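Local coordinates for multidrug resistance protein (Vibrio cholerae, PDB 1YC9), which probably forms part of a trimeric outer membrane efflux channel and could be involved in resistance to compounds such as puromycin and acriflavine, at residues F283-T288 with P315-P320; G67-F72 with G116-A121; A159-V164 with G208-I213; A152-L157 with Q214-A219. The protein carries 1 engineered substitution. All coordinates share one frame; numbering follows the deposited sequence.

Contact 1. Residues F283-T288 with P315-P320; sequences FYPDVT and PAIYLP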
loop_
_atom_site.group_PDB
_atom_site.type_symbol
_atom_site.label_atom_id
_atom_site.label_comp_id
_atom_site.label_asym_id
_atom_site.label_seq_id
_atom_site.Cartn_x
_atom_site.Cartn_y
_atom_site.Cartn_z
ATOM N N PHE A 283 27.536 1.085 25.149
ATOM C CA PHE A 283 28.344 0.239 26.003
ATOM C C PHE A 283 29.391 0.988 26.838
ATOM O O PHE A 283 29.882 0.460 27.839
ATOM C CB PHE A 283 29.028 -0.828 25.167
ATOM C CG PHE A 283 28.090 -1.918 24.644
ATOM C CD1 PHE A 283 27.465 -1.780 23.432
ATOM C CD2 PHE A 283 27.866 -3.094 25.392
ATOM C CE1 PHE A 283 26.623 -2.763 22.934
ATOM C CE2 PHE A 283 27.053 -4.081 24.901
ATOM C CZ PHE A 283 26.438 -3.925 23.661
ATOM N N TYR A 284 29.684 2.232 26.456
ATOM C CA TYR A 284 30.710 3.036 27.066
ATOM C C TYR A 284 30.150 3.947 28.160
ATOM O O TYR A 284 28.933 4.129 28.238
ATOM C CB TYR A 284 31.418 3.866 25.985
ATOM C CG TYR A 284 32.261 2.990 25.099
ATOM C CD1 TYR A 284 31.681 2.211 24.121
ATOM C CD2 TYR A 284 33.675 2.951 25.250
ATOM C CE1 TYR A 284 32.448 1.394 23.304
ATOM C CE2 TYR A 284 34.453 2.125 24.443
ATOM C CZ TYR A 284 33.827 1.362 23.458
ATOM O OH TYR A 284 34.538 0.517 22.625
ATOM N N PRO A 285 31.027 4.417 29.037
ATOM C CA PRO A 285 30.575 5.238 30.152
ATOM C C PRO A 285 29.887 6.513 29.675
ATOM O O PRO A 285 30.329 7.116 28.726
ATOM C CB PRO A 285 31.839 5.530 30.932
ATOM C CG PRO A 285 32.950 4.604 30.426
ATOM C CD PRO A 285 32.487 4.130 29.095
ATOM N N ASP A 286 28.771 6.846 30.271
ATOM C CA ASP A 286 28.133 8.125 30.021
ATOM C C ASP A 286 28.500 9.154 31.085
ATOM O O ASP A 286 28.271 8.934 32.259
ATOM C CB ASP A 286 26.650 7.879 30.031
ATOM C CG ASP A 286 25.948 8.827 29.173
ATOM O OD1 ASP A 286 25.051 8.410 28.373
ATOM O OD2 ASP A 286 26.315 10.036 29.233
ATOM N N VAL A 287 29.067 10.321 30.673
ATOM C CA VAL A 287 29.542 11.300 31.619
ATOM C C VAL A 287 28.660 12.565 31.453
ATOM O O VAL A 287 28.445 13.016 30.325
ATOM C CB VAL A 287 31.006 11.685 31.433
ATOM C CG1 VAL A 287 31.430 12.691 32.524
ATOM C CG2 VAL A 287 31.896 10.457 31.475
ATOM N N THR A 288 28.091 13.020 32.561
ATOM C CA THR A 288 27.122 14.119 32.544
ATOM C C THR A 288 27.632 15.154 33.529
ATOM O O THR A 288 28.617 14.921 34.277
ATOM C CB THR A 288 25.718 13.626 32.882
ATOM O OG1 THR A 288 25.821 12.847 34.072
ATOM C CG2 THR A 288 25.184 12.664 31.823
ATOM N N PRO A 315 30.351 16.487 37.865
ATOM C CA PRO A 315 30.202 15.436 36.870
ATOM C C PRO A 315 29.707 14.132 37.547
ATOM O O PRO A 315 29.959 13.946 38.761
ATOM C CB PRO A 315 31.616 15.304 36.322
ATOM C CG PRO A 315 32.453 15.600 37.452
ATOM C CD PRO A 315 31.766 16.682 38.247
ATOM N N ALA A 316 28.971 13.327 36.797
ATOM C CA ALA A 316 28.590 11.948 37.220
ATOM C C ALA A 316 28.973 11.042 36.051
ATOM O O ALA A 316 28.990 11.456 34.893
ATOM C CB ALA A 316 27.133 11.858 37.521
ATOM N N ILE A 317 29.273 9.769 36.312
ATOM C CA ILE A 317 29.555 8.861 35.208
ATOM C C ILE A 317 28.713 7.609 35.510
ATOM O O ILE A 317 28.509 7.311 36.660
ATOM C CB ILE A 317 31.074 8.587 35.121
ATOM C CG1 ILE A 317 31.400 7.556 34.054
ATOM C CG2 ILE A 317 31.626 8.043 36.442
ATOM C CD1 ILE A 317 32.824 7.589 33.612
ATOM N N TYR A 318 28.132 7.018 34.490
ATOM C CA TYR A 318 27.418 5.754 34.589
ATOM C C TYR A 318 27.998 4.833 33.533
ATOM O O TYR A 318 28.129 5.204 32.371
ATOM C CB TYR A 318 25.916 5.945 34.403
ATOM C CG TYR A 318 25.176 4.616 34.663
ATOM C CD1 TYR A 318 25.065 4.116 35.974
ATOM C CD2 TYR A 318 24.736 3.827 33.617
ATOM C CE1 TYR A 318 24.461 2.887 36.220
ATOM C CE2 TYR A 318 24.152 2.582 33.853
ATOM C CZ TYR A 318 24.010 2.130 35.159
ATOM O OH TYR A 318 23.410 0.899 35.384
ATOM N N LEU A 319 28.323 3.597 33.901
ATOM C CA LEU A 319 28.841 2.633 32.977
ATOM C C LEU A 319 27.974 1.339 33.220
ATOM O O LEU A 319 28.057 0.778 34.278
ATOM C CB LEU A 319 30.264 2.298 33.285
ATOM C CG LEU A 319 30.873 1.130 32.533
ATOM C CD1 LEU A 319 30.753 1.280 31.044
ATOM C CD2 LEU A 319 32.298 0.781 32.949
ATOM N N PRO A 320 27.193 0.928 32.260
ATOM C CA PRO A 320 26.419 -0.307 32.378
ATOM C C PRO A 320 27.411 -1.448 32.449
ATOM O O PRO A 320 28.382 -1.420 31.738
ATOM C CB PRO A 320 25.660 -0.390 31.052
ATOM C CG PRO A 320 25.851 0.966 30.353
ATOM C CD PRO A 320 26.977 1.589 30.954
HETATM O O HOH W 1 28.970 -1.788 29.002
#
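Pro-285 lays its ring against two side chains of segment 315-320. Its CB touches Ile-317 CD1 at 3.5 Å. Its CD lies 3.9 Å from Leu-319 CD1, and the two lie alongside each other with the same heading. With CG1 anti to the backbone N (chi1 175°), Ile-317 brings that branch and its CD1 to Pro-285 and Val-287. Ile-317 CD1 meets Val-287 CG2 at 3.7 Å. Val-287 and Ile-317 form a non-hydrogen-bonded antiparallel pair. The pairs on either side of it, Asp-286 with Tyr-318 and Thr-288 with Ala-316, each close two backbone hydrogen bonds. Thr-288 N donates to Ala-316 O over 2.9 Å, nearly straight at 167°. Thr-288 OG1 sits 3.8 Å from Ala-316 CB, on the face opposite Val-287 and Ile-317. Asp-286 shares that face, with Lys-117 as outside partner. Past the Asp-286/Tyr-318 pair a water donates to Phe-283 O at 2.7 Å and to Pro-320 O at 2.8 Å. Strand 309-322 also pairs with a strand of a neighbouring subunit, whose Ala-78 packs on Ile-317. This is the open end of the beta hairpin of strands 286-298 and 309-322, part of the beta barrel that outer membrane factor trimers build from four strands of each subunit.

Contact 2. Residues G67-F72 with G116-A121; sequences GAIRSF and GKNRAA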
loop_
_atom_site.group_PDB
_atom_site.type_symbol
_atom_site.label_atom_id
_atom_site.label_comp_id
_atom_site.label_asym_id
_atom_site.label_seq_id
_atom_site.Cartn_x
_atom_site.Cartn_y
_atom_site.Cartn_z
ATOM N N GLY A 67 19.069 18.010 17.536
ATOM C CA GLY A 67 20.205 18.862 17.850
ATOM C C GLY A 67 20.271 19.330 19.291
ATOM O O GLY A 67 21.374 19.550 19.835
ATOM N N ALA A 68 19.097 19.448 19.968
ATOM C CA ALA A 68 19.053 19.755 21.382
ATOM C C ALA A 68 19.838 18.801 22.264
ATOM O O ALA A 68 20.285 19.142 23.351
ATOM C CB ALA A 68 17.575 19.802 21.868
ATOM N N ILE A 69 20.051 17.579 21.825
ATOM C CA ILE A 69 20.794 16.640 22.652
ATOM C C ILE A 69 22.249 17.084 22.902
ATOM O O ILE A 69 22.879 16.663 23.856
ATOM C CB ILE A 69 20.774 15.246 21.973
ATOM C CG1 ILE A 69 21.103 14.134 22.952
ATOM C CG2 ILE A 69 21.668 15.123 20.796
ATOM C CD1 ILE A 69 20.972 12.742 22.282
ATOM N N ARG A 70 22.769 17.932 22.021
ATOM C CA ARG A 70 24.143 18.424 22.185
ATOM C C ARG A 70 24.233 19.756 22.955
ATOM O O ARG A 70 25.326 20.224 23.252
ATOM C CB ARG A 70 24.796 18.544 20.832
ATOM C CG ARG A 70 24.853 17.273 20.018
ATOM C CD ARG A 70 25.633 17.371 18.794
ATOM N NE ARG A 70 27.019 17.521 19.193
ATOM C CZ ARG A 70 28.019 17.744 18.373
ATOM N NH1 ARG A 70 27.783 17.849 17.056
ATOM N NH2 ARG A 70 29.231 17.893 18.922
ATOM N N SER A 71 23.106 20.369 23.288
ATOM C CA SER A 71 23.124 21.536 24.106
ATOM C C SER A 71 23.075 21.190 25.574
ATOM O O SER A 71 22.696 20.067 25.936
ATOM C CB SER A 71 21.943 22.484 23.751
ATOM O OG SER A 71 20.833 22.215 24.506
ATOM N N PHE A 72 23.350 22.163 26.422
ATOM C CA PHE A 72 22.927 22.091 27.817
ATOM C C PHE A 72 21.428 22.524 27.968
ATOM O O PHE A 72 20.843 23.090 27.048
ATOM C CB PHE A 72 23.846 22.814 28.753
ATOM C CG PHE A 72 24.136 24.238 28.402
ATOM C CD1 PHE A 72 23.163 25.192 28.456
ATOM C CD2 PHE A 72 25.404 24.617 28.099
ATOM C CE1 PHE A 72 23.441 26.520 28.195
ATOM C CE2 PHE A 72 25.693 25.910 27.847
ATOM C CZ PHE A 72 24.733 26.875 27.877
ATOM N N GLY A 116 30.960 10.307 21.373
ATOM C CA GLY A 116 30.337 10.732 20.156
ATOM C C GLY A 116 28.936 10.215 19.888
ATOM O O GLY A 116 28.465 10.385 18.803
ATOM N N LYS A 117 28.330 9.552 20.862
ATOM C CA LYS A 117 26.945 9.088 20.766
ATOM C C LYS A 117 25.977 10.182 20.342
ATOM O O LYS A 117 25.118 9.974 19.475
ATOM C CB LYS A 117 26.530 8.551 22.128
ATOM C CG LYS A 117 25.284 7.845 22.142
ATOM C CD LYS A 117 25.060 7.214 23.504
ATOM C CE LYS A 117 24.708 8.194 24.579
ATOM N NZ LYS A 117 24.616 7.465 25.838
ATOM N N ASN A 118 26.064 11.326 21.018
ATOM C CA ASN A 118 25.081 12.377 20.791
ATOM C C ASN A 118 25.361 13.074 19.463
ATOM O O ASN A 118 24.460 13.404 18.716
ATOM C CB ASN A 118 25.061 13.373 21.956
ATOM C CG ASN A 118 24.625 12.751 23.260
ATOM O OD1 ASN A 118 24.071 11.657 23.261
ATOM N ND2 ASN A 118 24.809 13.479 24.380
ATOM N N ARG A 119 26.620 13.283 19.144
ATOM C CA ARG A 119 26.926 13.772 17.840
ATOM C C ARG A 119 26.352 12.843 16.763
ATOM O O ARG A 119 25.786 13.292 15.785
ATOM C CB ARG A 119 28.429 13.881 17.665
ATOM C CG ARG A 119 28.764 14.477 16.324
ATOM C CD ARG A 119 30.237 14.783 16.175
ATOM N NE ARG A 119 30.987 13.541 16.188
ATOM C CZ ARG A 119 32.299 13.463 16.018
ATOM N NH1 ARG A 119 33.005 14.558 15.804
ATOM N NH2 ARG A 119 32.897 12.282 16.057
ATOM N N ALA A 120 26.494 11.507 16.931
ATOM C CA ALA A 120 25.990 10.594 15.933
ATOM C C ALA A 120 24.487 10.704 15.794
ATOM O O ALA A 120 23.925 10.561 14.707
ATOM C CB ALA A 120 26.389 9.098 16.314
ATOM N N ALA A 121 23.835 11.003 16.893
ATOM C CA ALA A 121 22.385 11.189 16.907
ATOM C C ALA A 121 22.017 12.377 16.057
ATOM O O ALA A 121 21.080 12.317 15.254
ATOM C CB ALA A 121 21.893 11.367 18.293
HETATM O O HOH W 2 25.711 16.017 24.457
#
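Ile-69 leans over the side chain of Asn-118. With CG1 anti to the backbone N (chi1 -161°), that branch lies against the Asn-118 amide. Its CD1 comes to 3.4 Å from Asn-118 OD1. The same CD1 touches Ala-121 CB more loosely, at 4.3 Å, one helical turn on. Ile-69 O lies 3.0 Å from a water that accepts from Asn-118 ND2 over 2.7 Å. Asn-118 ND2 also donates to Asp-111 OD2, so ND2 of this buried amide has both Asp-111 and the water as partners. This is the junction between the helical tunnel and the beta barrel of the outer membrane factor fold: 67-72 leads from helix 47-67 into strand 73-84, and Gly-116 is the N-cap residue of helix 117-183. Arg-70 CD rests 3.9 Å from Arg-119 CA. Its guanidinium lies beside the Arg-119 chain, with NH1 3.6 Å from Arg-119 CG, which sits over one face near the rim. The two guanidinium planes are 80° apart. Their like charges stay separated, with Arg-70 NH2 5.4 Å from Arg-119 NE. Both arginines also touch a crystal neighbour. Ser-71 turns from this packing and meets Gly-324 of a neighbouring subunit; its OG donates to Phe-72 O over 2.7 Å.

Contact 3. Residues A159-V164 with G208-I213; sequences ANQETV and GIQESI
Ile-209 packs against Gln-161 and Val-164 where two long helices of the tunnel domain run antiparallel. The segments belong to helix 117-183 and helix 189-223. Their axes approach to 9.6 Å, with an angle of 159° between their directions. From helix 189-223 Ile-209 offers two branches. Its CD1 reaches Val-164 CG2 at 3.7 Å, the two side chains crossing at a slant. That CD1 also lies 4.2 Å from Asn-160 CB. The other branch, CG2, sits 4.0 Å from Gln-161 CB. Gln-161 has CG anti to the backbone N (chi1 176°) and is extended beyond it. Its CD comes to 3.8 Å from Ile-213 CD1, and these side chains cross at about a right angle. Gln-161 also crosses Gln-210 at about a right angle, their amide planes 88° apart. The buried amide of Asn-160 is satisfied elsewhere: ND2 donates to Arg-156 O, and OD1 accepts from Arg-413 NE. Helix 398-433 closes in on Ala-159 and Thr-163 through Val-416. On helix 189-223, Glu-211 makes salt bridges to Arg-369 and Arg-421 of a neighbouring subunit, so the far side of helix 189-223 faces that subunit.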
loop_
_atom_site.group_PDB
_atom_site.type_symbol
_atom_site.label_atom_id
_atom_site.label_comp_id
_atom_site.label_asym_id
_atom_site.label_seq_id
_atom_site.Cartn_x
_atom_site.Cartn_y
_atom_site.Cartn_z
ATOM N N ALA A 159 -7.621 12.370 -29.501
ATOM C CA ALA A 159 -7.229 11.816 -30.795
ATOM C C ALA A 159 -8.140 10.669 -31.237
ATOM O O ALA A 159 -8.532 10.601 -32.405
ATOM C CB ALA A 159 -5.729 11.338 -30.779
ATOM N N ASN A 160 -8.452 9.756 -30.304
ATOM C CA ASN A 160 -9.372 8.679 -30.594
ATOM C C ASN A 160 -10.778 9.235 -30.895
ATOM O O ASN A 160 -11.435 8.734 -31.793
ATOM C CB ASN A 160 -9.397 7.664 -29.456
ATOM C CG ASN A 160 -8.287 6.653 -29.569
ATOM O OD1 ASN A 160 -8.465 5.598 -30.107
ATOM N ND2 ASN A 160 -7.104 6.996 -29.061
ATOM N N GLN A 161 -11.177 10.313 -30.214
ATOM C CA GLN A 161 -12.421 10.963 -30.525
ATOM C C GLN A 161 -12.429 11.466 -31.980
ATOM O O GLN A 161 -13.376 11.209 -32.705
ATOM C CB GLN A 161 -12.713 12.083 -29.571
ATOM C CG GLN A 161 -14.001 12.884 -29.940
ATOM C CD GLN A 161 -14.233 14.073 -29.053
ATOM O OE1 GLN A 161 -13.472 15.037 -29.079
ATOM N NE2 GLN A 161 -15.285 14.028 -28.296
ATOM N N GLU A 162 -11.364 12.130 -32.422
ATOM C CA GLU A 162 -11.350 12.667 -33.779
ATOM C C GLU A 162 -11.448 11.527 -34.797
ATOM O O GLU A 162 -12.243 11.573 -35.767
ATOM C CB GLU A 162 -10.080 13.470 -34.003
ATOM C CG GLU A 162 -10.166 14.406 -35.183
ATOM C CD GLU A 162 -9.017 15.389 -35.190
ATOM O OE1 GLU A 162 -7.950 14.964 -35.638
ATOM O OE2 GLU A 162 -9.181 16.560 -34.746
ATOM N N THR A 163 -10.657 10.500 -34.575
ATOM C CA THR A 163 -10.609 9.322 -35.444
ATOM C C THR A 163 -11.945 8.572 -35.555
ATOM O O THR A 163 -12.420 8.215 -36.679
ATOM C CB THR A 163 -9.552 8.381 -34.906
ATOM O OG1 THR A 163 -8.276 9.040 -34.961
ATOM C CG2 THR A 163 -9.394 7.123 -35.756
ATOM N N VAL A 164 -12.576 8.389 -34.411
ATOM C CA VAL A 164 -13.831 7.635 -34.365
ATOM C C VAL A 164 -15.000 8.504 -34.910
ATOM O O VAL A 164 -15.870 8.000 -35.629
ATOM C CB VAL A 164 -14.078 7.036 -32.953
ATOM C CG1 VAL A 164 -15.488 6.431 -32.821
ATOM C CG2 VAL A 164 -13.044 5.969 -32.626
ATOM N N GLY A 208 -18.594 6.364 -25.609
ATOM C CA GLY A 208 -17.715 5.832 -24.579
ATOM C C GLY A 208 -16.446 6.673 -24.485
ATOM O O GLY A 208 -16.026 6.993 -23.388
ATOM N N ILE A 209 -15.846 7.022 -25.622
ATOM C CA ILE A 209 -14.694 7.888 -25.635
ATOM C C ILE A 209 -14.981 9.252 -25.021
ATOM O O ILE A 209 -14.166 9.811 -24.247
ATOM C CB ILE A 209 -14.142 8.048 -27.024
ATOM C CG1 ILE A 209 -13.569 6.735 -27.536
ATOM C CG2 ILE A 209 -13.055 9.073 -27.028
ATOM C CD1 ILE A 209 -13.467 6.736 -29.027
ATOM N N GLN A 210 -16.140 9.800 -25.363
ATOM C CA GLN A 210 -16.531 11.087 -24.841
ATOM C C GLN A 210 -16.733 11.062 -23.320
ATOM O O GLN A 210 -16.356 11.995 -22.653
ATOM C CB GLN A 210 -17.760 11.614 -25.602
ATOM C CG GLN A 210 -17.356 12.005 -27.032
ATOM C CD GLN A 210 -18.527 12.473 -27.893
ATOM O OE1 GLN A 210 -19.663 12.125 -27.622
ATOM N NE2 GLN A 210 -18.235 13.268 -28.908
ATOM N N GLU A 211 -17.313 10.004 -22.809
ATOM C CA GLU A 211 -17.381 9.774 -21.384
ATOM C C GLU A 211 -15.981 9.756 -20.783
ATOM O O GLU A 211 -15.749 10.476 -19.822
ATOM C CB GLU A 211 -18.105 8.489 -21.055
ATOM C CG GLU A 211 -18.275 8.248 -19.567
ATOM C CD GLU A 211 -19.014 6.945 -19.224
ATOM O OE1 GLU A 211 -19.743 6.349 -20.083
ATOM O OE2 GLU A 211 -18.873 6.505 -18.070
ATOM N N SER A 212 -15.094 8.927 -21.321
ATOM C CA SER A 212 -13.695 8.866 -20.861
ATOM C C SER A 212 -13.019 10.230 -20.843
ATOM O O SER A 212 -12.285 10.563 -19.903
ATOM C CB SER A 212 -12.887 7.904 -21.714
ATOM O OG SER A 212 -13.422 6.604 -21.669
ATOM N N ILE A 213 -13.257 11.034 -21.866
ATOM C CA ILE A 213 -12.690 12.388 -21.910
ATOM C C ILE A 213 -13.142 13.173 -20.702
ATOM O O ILE A 213 -12.326 13.836 -20.032
ATOM C CB ILE A 213 -13.039 13.118 -23.237
ATOM C CG1 ILE A 213 -12.212 12.555 -24.374
ATOM C CG2 ILE A 213 -12.840 14.651 -23.096
ATOM C CD1 ILE A 213 -12.574 13.019 -25.823
#

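Contact 4. Residues A152-L157 with Q214-A219; sequences AELARL and QLQKNA
Gln-216 inserts its aliphatic part between Leu-154 and Leu-157. Its CB lies 4.0 Å from Leu-154 CD1 and 4.0 Å from Leu-157 CD1. Gln-216 and Leu-154 pass alongside with opposite headings, while Leu-157 crosses Gln-216 at about a right angle. The Gln-216 chain bends at chi2 (70°), which carries CD to 3.7 Å from Glu-153 CG. The carboxylate and amide planes are turned 73° apart. Leu-154 CD1 also meets Lys-217 CG at 4.1 Å. In the next shell, Arg-156 holds the Glu-153 carboxylate side-on with two nitrogens. NE donates to Glu-153 OE2 over 2.8 Å at 177°, and NH1 donates to Glu-153 OE1 over 2.9 Å. Both oxygens are met on the syn side, and the carboxylate carbon lies at the guanidinium edge, so this grip should limit rotation of the acid. Leu-154 is further packed by Ile-213 and Leu-220. Lys-217 NZ is hydrogen-bonded to Tyr-158 OH. On a side of helix 189-223 that does not touch 152-157, Asn-218 ND2 donates to Asp-358 and Thr-361 of a neighbouring subunit. No hydrogen bond joins the two segments in the model. The charge of Glu-153 is answered within its own helix. The two helices meet here by van der Waals packing: leucine methyls on the glutamine methylenes, and the amide end of Gln-216 on the methylenes of Glu-153.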
loop_
_atom_site.group_PDB
_atom_site.type_symbol
_atom_site.label_atom_id
_atom_site.label_comp_id
_atom_site.label_asym_id
_atom_site.label_seq_id
_atom_site.Cartn_x
_atom_site.Cartn_y
_atom_site.Cartn_z
ATOM N N ALA A 152 -1.485 13.334 -21.015
ATOM C CA ALA A 152 -1.166 12.470 -22.100
ATOM C C ALA A 152 -2.353 11.609 -22.482
ATOM O O ALA A 152 -2.639 11.425 -23.660
ATOM C CB ALA A 152 0.022 11.585 -21.784
ATOM N N GLU A 153 -3.036 11.099 -21.462
ATOM C CA GLU A 153 -4.182 10.277 -21.689
ATOM C C GLU A 153 -5.323 11.111 -22.256
ATOM O O GLU A 153 -6.019 10.652 -23.166
ATOM C CB GLU A 153 -4.594 9.607 -20.385
ATOM C CG GLU A 153 -5.847 8.742 -20.490
ATOM C CD GLU A 153 -5.773 7.590 -21.468
ATOM O OE1 GLU A 153 -6.844 6.971 -21.632
ATOM O OE2 GLU A 153 -4.748 7.272 -22.140
ATOM N N LEU A 154 -5.517 12.312 -21.720
ATOM C CA LEU A 154 -6.541 13.226 -22.247
ATOM C C LEU A 154 -6.296 13.436 -23.751
ATOM O O LEU A 154 -7.213 13.358 -24.552
ATOM C CB LEU A 154 -6.538 14.551 -21.502
ATOM C CG LEU A 154 -7.638 15.513 -21.913
ATOM C CD1 LEU A 154 -9.014 14.923 -21.553
ATOM C CD2 LEU A 154 -7.489 16.844 -21.251
ATOM N N ALA A 155 -5.052 13.675 -24.137
ATOM C CA ALA A 155 -4.709 13.918 -25.548
ATOM C C ALA A 155 -5.009 12.702 -26.416
ATOM O O ALA A 155 -5.481 12.850 -27.585
ATOM C CB ALA A 155 -3.249 14.304 -25.685
ATOM N N ARG A 156 -4.658 11.522 -25.885
ATOM C CA ARG A 156 -4.882 10.265 -26.547
ATOM C C ARG A 156 -6.377 10.080 -26.773
ATOM O O ARG A 156 -6.786 9.613 -27.845
ATOM C CB ARG A 156 -4.358 9.099 -25.746
ATOM C CG ARG A 156 -4.285 7.788 -26.495
ATOM C CD ARG A 156 -3.999 6.555 -25.648
ATOM N NE ARG A 156 -5.099 6.304 -24.739
ATOM C CZ ARG A 156 -6.228 5.685 -25.054
ATOM N NH1 ARG A 156 -7.172 5.555 -24.143
ATOM N NH2 ARG A 156 -6.441 5.211 -26.263
ATOM N N LEU A 157 -7.157 10.412 -25.756
ATOM C CA LEU A 157 -8.612 10.282 -25.839
ATOM C C LEU A 157 -9.193 11.210 -26.911
ATOM O O LEU A 157 -10.068 10.791 -27.714
ATOM C CB LEU A 157 -9.253 10.511 -24.483
ATOM C CG LEU A 157 -9.016 9.345 -23.542
ATOM C CD1 LEU A 157 -9.377 9.792 -22.110
ATOM C CD2 LEU A 157 -9.771 8.090 -23.972
ATOM N N GLN A 214 -14.441 13.125 -20.411
ATOM C CA GLN A 214 -14.947 13.869 -19.283
ATOM C C GLN A 214 -14.432 13.328 -17.947
ATOM O O GLN A 214 -14.081 14.113 -17.080
ATOM C CB GLN A 214 -16.470 13.947 -19.265
ATOM C CG GLN A 214 -17.017 14.746 -18.093
ATOM C CD GLN A 214 -16.633 16.234 -18.122
ATOM O OE1 GLN A 214 -16.103 16.772 -17.120
ATOM N NE2 GLN A 214 -16.839 16.884 -19.275
ATOM N N LEU A 215 -14.356 12.003 -17.811
ATOM C CA LEU A 215 -13.753 11.399 -16.654
ATOM C C LEU A 215 -12.305 11.813 -16.485
ATOM O O LEU A 215 -11.857 12.075 -15.374
ATOM C CB LEU A 215 -13.813 9.870 -16.746
ATOM C CG LEU A 215 -15.217 9.271 -16.666
ATOM C CD1 LEU A 215 -15.136 7.782 -16.866
ATOM C CD2 LEU A 215 -15.950 9.645 -15.331
ATOM N N GLN A 216 -11.591 11.891 -17.581
ATOM C CA GLN A 216 -10.199 12.296 -17.527
ATOM C C GLN A 216 -10.039 13.774 -17.133
ATOM O O GLN A 216 -9.144 14.134 -16.375
ATOM C CB GLN A 216 -9.530 12.050 -18.843
ATOM C CG GLN A 216 -8.009 12.088 -18.698
ATOM C CD GLN A 216 -7.429 10.885 -17.924
ATOM O OE1 GLN A 216 -6.288 10.923 -17.582
ATOM N NE2 GLN A 216 -8.222 9.846 -17.658
ATOM N N LYS A 217 -10.950 14.620 -17.574
ATOM C CA LYS A 217 -10.979 16.010 -17.097
ATOM C C LYS A 217 -11.274 16.124 -15.596
ATOM O O LYS A 217 -10.674 16.948 -14.900
ATOM C CB LYS A 217 -12.010 16.844 -17.839
ATOM C CG LYS A 217 -11.658 17.086 -19.285
ATOM C CD LYS A 217 -12.854 17.716 -20.014
ATOM C CE LYS A 217 -12.430 18.070 -21.437
ATOM N NZ LYS A 217 -13.454 18.802 -22.182
ATOM N N ASN A 218 -12.206 15.306 -15.118
ATOM C CA ASN A 218 -12.486 15.226 -13.715
ATOM C C ASN A 218 -11.187 14.853 -12.964
ATOM O O ASN A 218 -10.901 15.445 -11.921
ATOM C CB ASN A 218 -13.580 14.218 -13.395
ATOM C CG ASN A 218 -14.960 14.607 -13.956
ATOM O OD1 ASN A 218 -15.156 15.716 -14.459
ATOM N ND2 ASN A 218 -15.875 13.688 -13.898
ATOM N N ALA A 219 -10.422 13.901 -13.488
ATOM C CA ALA A 219 -9.244 13.405 -12.786
ATOM C C ALA A 219 -8.167 14.504 -12.725
ATOM O O ALA A 219 -7.492 14.682 -11.689
ATOM C CB ALA A 219 -8.699 12.144 -13.430
#

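The contacts form two clusters on opposite sides of the chain's centre. Contacts 1 and 2 have centres about 15 Å apart, where barrel and tunnel join. They are tied directly: Lys-117 NZ of contact 2 makes a 2.7 Å salt bridge to Asp-286 OD1 of contact 1. Contacts 3 and 4 have centres about 10 Å apart along the same two helices. Contact 3 is nested inside the loop closed by contact 4, and Ile-213 CG1 packs on Leu-157 CB at 3.6 Å between them. Contacts 1 and 3 are about 73 Å apart between centres. Helix 117-183 spans much of that length, since contacts 2, 3 and 4 all use it.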